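Local coordinates for putative major capsid protein (Cafeteriavirus-dependent mavirus, PDB 6G44), which forms the protein shell of the virophage, its double jelly-roll subunits associating as trimers that build the capsid, at the interface of chains A and B. Numbering follows the deposited sequence. Chains: chain A/B, Putative major capsid protein.

Contact 1: the interface of chains A and B. Residues chain A 19, 22-24, 28; chain B 513-516.
B:Arg516 threads its side chain between A:Tyr19 and A:Pro24, a worked example of how one arginine can tie a chain terminus to a neighbouring capsid subunit. The residue opens the C-terminal strand 516-519 of chain B, and its backbone N donates a nearly straight hydrogen bond of 2.7 Å to the carbonyl O of A:Asn28. From there CB stays near that same carbonyl. CG passes the phenol OH of A:Tyr19, and CD lies 3.7 Å from CG of A:Pro24. The chain is extended from CG to NE, which carries the guanidinium to the backbone of the 3-10 helix 19-21 and the loop that follows it. NE donates a hydrogen bond of 2.9 Å to the carbonyl O of A:Asn22, nearly along the C=O axis, while NH2 adds weak bonds to that oxygen and to the carbonyl O of A:Tyr19. CZ, at 3.5 Å, and NH1 lie against CE2 of A:Tyr19. CG of the proline covers one guanidinium face toward its rim; CE2 of the tyrosine lies over the other, the ring turned 36° from the guanidinium plane. The in-plane bond from NE, with a residue over each face, should restrict the rotation of the group. The tyrosine hydroxyl also donates to the carbonyl O of B:Lys513, a residue that is poorly ordered. Alongside, the methyl CE of B:Met515 packs on CB of A:Asn28, whose own ND2 donates to the carbonyl O of A:Trp23. In the amide of A:Asn22, its CG anti to the backbone N (chi1 176°), ND2 donates a hydrogen bond of 2.9 Å to the carbonyl O of B:Leu514, which lies close to the amide plane.

Contact 2: the interface of chains A and B. Residues chain A 165, 167, 179, 184; chain B 399-401, 419.
A:Tyr184 and B:Gly401 meet where the phenol OH accepts a hydrogen bond of 2.9 Å from the backbone N of B:Gly401, the residue that begins helix 401-405. This illustrates how a side chain can satisfy an N-H at the start of a helix in a neighbouring subunit. The tyrosine points its tip at the loop of chain B; its CG sits between the backbone N and the carbonyl carbon (chi1 80°), directing the hydroxyl out from strand 183-186 toward B:Ala399 and B:Gly401. The positive end of the helix dipole may favour the oxygen in this acceptor role. Beside this direct bond, an ordered water bridges the chains, lying 2.8 Å from the carbonyl O of B:Ala399. It also bonds to the carbonyl O of A:Gly179 and, at 2.9 Å, to the backbone N of A:Thr167, so backbone groups of both chains hold it. A looser contact runs from the amide oxygen OE1 of A:Gln165 to CB of B:Asn400, 3.8 Å away, the two amide planes being almost perpendicular at 83°.

Behind these first contacts, each chain braces its own side. OE1 of A:Gln165, at the end of a chain extended beyond CG, accepts a hydrogen bond of 3.0 Å from the hydroxyl OG1 of A:Thr167, in the carbonyl plane and on a lone pair. In chain B, OD1 of B:Asn400 accepts one of 2.9 Å from the backbone N of B:Ile419, from above its carbonyl plane, linking the loop before helix 401-405 to the segment after helix 411-417. The site thus gives neighbouring capsid subunits a small seam that includes a bridging water and probably helps to fix their relative position in the trimer.

Contact 1: the interface of chains A and B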
ATOM      1  N   TYR A  19     -12.627  19.719   5.428  1.00 16.21           N
ATOM      2  CA  TYR A  19     -13.979  19.173   5.453  1.00 16.58           C
ATOM      3  C   TYR A  19     -14.555  19.173   6.875  1.00 16.59           C
ATOM      4  O   TYR A  19     -15.773  19.144   7.031  1.00 17.88           O
ATOM      5  CB  TYR A  19     -13.961  17.766   4.847  1.00 17.01           C
ATOM      6  CG  TYR A  19     -15.298  17.133   4.533  1.00 17.77           C
ATOM      7  CD1 TYR A  19     -16.086  17.598   3.487  1.00 18.11           C
ATOM      8  CD2 TYR A  19     -15.749  16.023   5.254  1.00 18.39           C
ATOM      9  CE1 TYR A  19     -17.318  17.002   3.181  1.00 19.50           C
ATOM     10  CE2 TYR A  19     -16.959  15.428   4.951  1.00 18.93           C
ATOM     11  CZ  TYR A  19     -17.738  15.918   3.915  1.00 20.39           C
ATOM     12  OH  TYR A  19     -18.951  15.315   3.603  1.00 22.29           O
ATOM     13  N   ASN A  22     -17.187  21.612   7.210  1.00 16.76           N
ATOM     14  CA  ASN A  22     -18.520  21.240   6.732  1.00 16.91           C
ATOM     15  C   ASN A  22     -19.241  20.630   7.925  1.00 16.58           C
ATOM     16  O   ASN A  22     -19.389  19.412   8.030  1.00 16.88           O
ATOM     17  CB  ASN A  22     -18.466  20.264   5.545  1.00 17.20           C
ATOM     18  CG  ASN A  22     -19.841  19.795   5.103  1.00 17.39           C
ATOM     19  OD1 ASN A  22     -20.817  20.553   5.130  1.00 19.66           O
ATOM     20  ND2 ASN A  22     -19.930  18.520   4.709  1.00 17.59           N
ATOM     21  N   TRP A  23     -19.654  21.483   8.855  1.00 15.49           N
ATOM     22  CA  TRP A  23     -20.158  21.015  10.146  1.00 14.54           C
ATOM     23  C   TRP A  23     -21.319  20.059   9.947  1.00 14.88           C
ATOM     24  O   TRP A  23     -22.247  20.388   9.197  1.00 14.97           O
ATOM     25  CB  TRP A  23     -20.672  22.169  11.018  1.00 14.41           C
ATOM     26  CG  TRP A  23     -19.694  23.230  11.252  1.00 14.44           C
ATOM     27  CD1 TRP A  23     -19.602  24.414  10.582  1.00 14.72           C
ATOM     28  CD2 TRP A  23     -18.667  23.243  12.243  1.00 14.02           C
ATOM     29  NE1 TRP A  23     -18.592  25.162  11.095  1.00 14.81           N
ATOM     30  CE2 TRP A  23     -17.986  24.472  12.112  1.00 14.35           C
ATOM     31  CE3 TRP A  23     -18.248  22.336  13.214  1.00 13.99           C
ATOM     32  CZ2 TRP A  23     -16.906  24.810  12.917  1.00 14.11           C
ATOM     33  CZ3 TRP A  23     -17.201  22.674  14.022  1.00 14.18           C
ATOM     34  CH2 TRP A  23     -16.530  23.898  13.869  1.00 14.36           C
ATOM     35  N   PRO A  24     -21.307  18.889  10.616  1.00 13.41           N
ATOM     36  CA  PRO A  24     -22.475  18.009  10.493  1.00 13.60           C
ATOM     37  C   PRO A  24     -23.644  18.563  11.281  1.00 14.33           C
ATOM     38  O   PRO A  24     -23.487  18.854  12.479  1.00 14.62           O
ATOM     39  CB  PRO A  24     -21.993  16.657  11.051  1.00 13.45           C
ATOM     40  CG  PRO A  24     -20.514  16.765  11.065  1.00 13.68           C
ATOM     41  CD  PRO A  24     -20.229  18.203  11.357  1.00 13.38           C
ATOM     42  N   ASN A  28     -27.460  18.544   6.725  1.00 18.21           N
ATOM     43  CA  ASN A  28     -26.578  17.789   5.846  1.00 17.00           C
ATOM     44  C   ASN A  28     -26.236  16.371   6.330  1.00 18.10           C
ATOM     45  O   ASN A  28     -25.372  15.741   5.750  1.00 21.66           O
ATOM     46  CB  ASN A  28     -25.312  18.608   5.561  1.00 17.12           C
ATOM     47  CG  ASN A  28     -24.405  18.735   6.773  1.00 17.61           C
ATOM     48  OD1 ASN A  28     -24.739  18.274   7.843  1.00 18.54           O
ATOM     49  ND2 ASN A  28     -23.256  19.366   6.595  1.00 18.66           N
TER
ATOM     50  N   LYS B 513     -22.007  16.567  -2.210  1.00 40.16           N
ATOM     51  CA  LYS B 513     -20.739  16.155  -1.602  1.00 38.66           C
ATOM     52  C   LYS B 513     -20.571  16.709  -0.171  1.00 32.72           C
ATOM     53  O   LYS B 513     -19.765  16.209   0.624  1.00 32.52           O
ATOM     54  CB  LYS B 513     -19.575  16.580  -2.504  1.00 43.70           C
ATOM     55  CG  LYS B 513     -18.357  15.661  -2.429  1.00 47.43           C
ATOM     56  CD  LYS B 513     -17.372  15.978  -3.546  1.00 49.74           C
ATOM     57  CE  LYS B 513     -16.062  15.223  -3.379  1.00 52.42           C
ATOM     58  NZ  LYS B 513     -14.985  15.785  -4.244  1.00 54.21           N
ATOM     59  N   LEU B 514     -21.352  17.727   0.151  1.00 31.19           N
ATOM     60  CA  LEU B 514     -21.448  18.222   1.520  1.00 27.99           C
ATOM     61  C   LEU B 514     -22.390  17.384   2.380  1.00 26.99           C
ATOM     62  O   LEU B 514     -22.417  17.554   3.599  1.00 22.64           O
ATOM     63  CB  LEU B 514     -21.891  19.687   1.528  1.00 30.21           C
ATOM     64  CG  LEU B 514     -20.940  20.637   0.793  1.00 30.74           C
ATOM     65  CD1 LEU B 514     -21.521  22.039   0.810  1.00 32.97           C
ATOM     66  CD2 LEU B 514     -19.558  20.628   1.420  1.00 29.89           C
ATOM     67  N   MET B 515     -23.167  16.494   1.758  1.00 26.15           N
ATOM     68  CA  MET B 515     -24.049  15.639   2.525  0.70 27.50           C
ATOM     69  C   MET B 515     -23.209  14.561   3.213  1.00 26.26           C
ATOM     70  O   MET B 515     -22.255  14.023   2.645  1.00 29.92           O
ATOM     71  CB  MET B 515     -25.164  15.074   1.637  0.70 29.56           C
ATOM     72  CG  MET B 515     -26.030  16.155   0.962  0.70 31.70           C
ATOM     73  SD  MET B 515     -26.831  17.405   2.024  0.70 36.98           S
ATOM     74  CE  MET B 515     -25.697  18.793   1.948  0.70 36.18           C
ATOM     75  N   ARG B 516     -23.548  14.291   4.464  1.00 23.60           N
ATOM     76  CA  ARG B 516     -22.863  13.315   5.255  1.00 22.84           C
ATOM     77  C   ARG B 516     -23.907  12.248   5.564  1.00 23.17           C
ATOM     78  O   ARG B 516     -25.091  12.567   5.733  1.00 26.06           O
ATOM     79  CB  ARG B 516     -22.323  13.957   6.518  1.00 22.61           C
ATOM     80  CG  ARG B 516     -21.241  15.003   6.268  1.00 22.40           C
ATOM     81  CD  ARG B 516     -21.035  15.858   7.511  1.00 22.13           C
ATOM     82  NE  ARG B 516     -19.770  16.596   7.598  1.00 21.25           N
ATOM     83  CZ  ARG B 516     -18.594  16.093   7.968  1.00 20.31           C
ATOM     84  NH1 ARG B 516     -18.429  14.805   8.186  1.00 22.86           N
ATOM     85  NH2 ARG B 516     -17.551  16.897   8.077  1.00 20.58           N
TER

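Contact 2: the interface of chains A and B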
ATOM      1  N   GLN A 165       7.183 -18.687   4.634  1.00 11.56           N
ATOM      2  CA  GLN A 165       5.962 -18.952   5.376  1.00 12.49           C
ATOM      3  C   GLN A 165       5.409 -17.707   6.057  1.00 11.71           C
ATOM      4  O   GLN A 165       6.045 -16.644   6.061  1.00 10.70           O
ATOM      5  CB  GLN A 165       6.182 -20.104   6.331  1.00 14.50           C
ATOM      6  CG  GLN A 165       7.086 -19.849   7.491  1.00 16.04           C
ATOM      7  CD  GLN A 165       7.213 -21.110   8.354  1.00 17.35           C
ATOM      8  OE1 GLN A 165       7.138 -21.038   9.568  1.00 23.44           O
ATOM      9  NE2 GLN A 165       7.438 -22.264   7.714  1.00 19.52           N
ATOM     10  N   THR A 167       5.069 -16.806   9.203  1.00 11.30           N
ATOM     11  CA  THR A 167       5.925 -16.233  10.249  1.00 12.09           C
ATOM     12  C   THR A 167       7.168 -15.538   9.683  1.00 12.19           C
ATOM     13  O   THR A 167       7.881 -14.841  10.438  1.00 12.47           O
ATOM     14  CB  THR A 167       6.388 -17.267  11.285  1.00 12.41           C
ATOM     15  OG1 THR A 167       7.202 -18.261  10.630  1.00 13.90           O
ATOM     16  CG2 THR A 167       5.219 -17.938  12.009  1.00 12.42           C
ATOM     17  N   GLY A 179       1.322 -21.672   5.973  1.00 10.50           N
ATOM     18  CA  GLY A 179       1.035 -20.922   7.197  1.00 10.50           C
ATOM     19  C   GLY A 179       0.845 -19.434   7.001  1.00 10.17           C
ATOM     20  O   GLY A 179       1.196 -18.645   7.883  1.00 10.99           O
ATOM     21  N   TYR A 184      -3.151 -25.624   5.656  1.00 10.29           N
ATOM     22  CA  TYR A 184      -2.201 -26.667   5.269  1.00 10.86           C
ATOM     23  C   TYR A 184      -1.914 -27.539   6.481  1.00 10.80           C
ATOM     24  O   TYR A 184      -2.137 -27.141   7.624  1.00 11.13           O
ATOM     25  CB  TYR A 184      -0.876 -26.036   4.710  1.00 10.48           C
ATOM     26  CG  TYR A 184      -0.012 -25.611   5.860  1.00 10.97           C
ATOM     27  CD1 TYR A 184      -0.402 -24.553   6.679  1.00 11.56           C
ATOM     28  CD2 TYR A 184       1.126 -26.346   6.226  1.00 11.22           C
ATOM     29  CE1 TYR A 184       0.308 -24.225   7.809  1.00 11.82           C
ATOM     30  CE2 TYR A 184       1.848 -26.020   7.365  1.00 12.23           C
ATOM     31  CZ  TYR A 184       1.418 -24.959   8.151  1.00 12.37           C
ATOM     32  OH  TYR A 184       2.093 -24.656   9.326  1.00 13.06           O
TER
ATOM     33  N   ALA B 399       1.060 -22.661  12.605  1.00 10.92           N
ATOM     34  CA  ALA B 399       1.714 -21.795  11.614  1.00 11.07           C
ATOM     35  C   ALA B 399       3.101 -22.240  11.168  1.00 11.91           C
ATOM     36  O   ALA B 399       3.577 -21.840  10.112  1.00 13.13           O
ATOM     37  CB  ALA B 399       1.799 -20.387  12.179  1.00 10.67           C
ATOM     38  N   ASN B 400       3.761 -23.091  11.959  1.00 12.20           N
ATOM     39  CA  ASN B 400       5.134 -23.509  11.678  1.00 12.55           C
ATOM     40  C   ASN B 400       5.248 -25.025  11.619  1.00 14.22           C
ATOM     41  O   ASN B 400       6.029 -25.659  12.328  1.00 13.74           O
ATOM     42  CB  ASN B 400       6.094 -22.870  12.685  1.00 12.87           C
ATOM     43  CG  ASN B 400       5.864 -23.318  14.109  1.00 12.85           C
ATOM     44  OD1 ASN B 400       4.784 -23.744  14.493  1.00 12.97           O
ATOM     45  ND2 ASN B 400       6.939 -23.226  14.925  1.00 14.47           N
ATOM     46  N   GLY B 401       4.479 -25.590  10.709  1.00 15.07           N
ATOM     47  CA  GLY B 401       4.367 -27.040  10.544  1.00 16.17           C
ATOM     48  C   GLY B 401       5.633 -27.802  10.286  1.00 16.78           C
ATOM     49  O   GLY B 401       5.750 -28.916  10.753  1.00 15.67           O
ATOM     50  N   ILE B 419       3.873 -22.757  17.014  1.00 12.82           N
ATOM     51  CA  ILE B 419       3.353 -21.393  16.915  1.00 12.01           C
ATOM     52  C   ILE B 419       1.984 -21.485  16.239  1.00 12.07           C
ATOM     53  O   ILE B 419       1.844 -22.213  15.242  1.00 11.65           O
ATOM     54  CB  ILE B 419       4.287 -20.489  16.088  1.00 12.33           C
ATOM     55  CG1 ILE B 419       5.638 -20.377  16.799  1.00 13.76           C
ATOM     56  CG2 ILE B 419       3.667 -19.102  15.860  1.00 12.38           C
ATOM     57  CD1 ILE B 419       6.695 -19.633  16.032  1.00 14.36           C
TER
HETATM   58  O   HOH W   1       3.612 -19.263   9.141  1.00 12.79           O

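The centres of the C-alpha atoms of contact 1 and contact 2 lie about 47 Å apart, and the two have no residue in common. Contact 1 joins an N-terminal stretch of chain A to the C-terminal tail of chain B, whereas contact 2 sets loops and strand 183-186 of chain A against the loop and helix 401-405 of chain B. Neither pairs a segment with its own copy, in keeping with an interface that is not an exact two-fold. With three subunits in the deposited assembly, such head-to-tail pairing can repeat around a ring, and the termini that reach across to the neighbour probably reinforce the contacts between the subunit bodies.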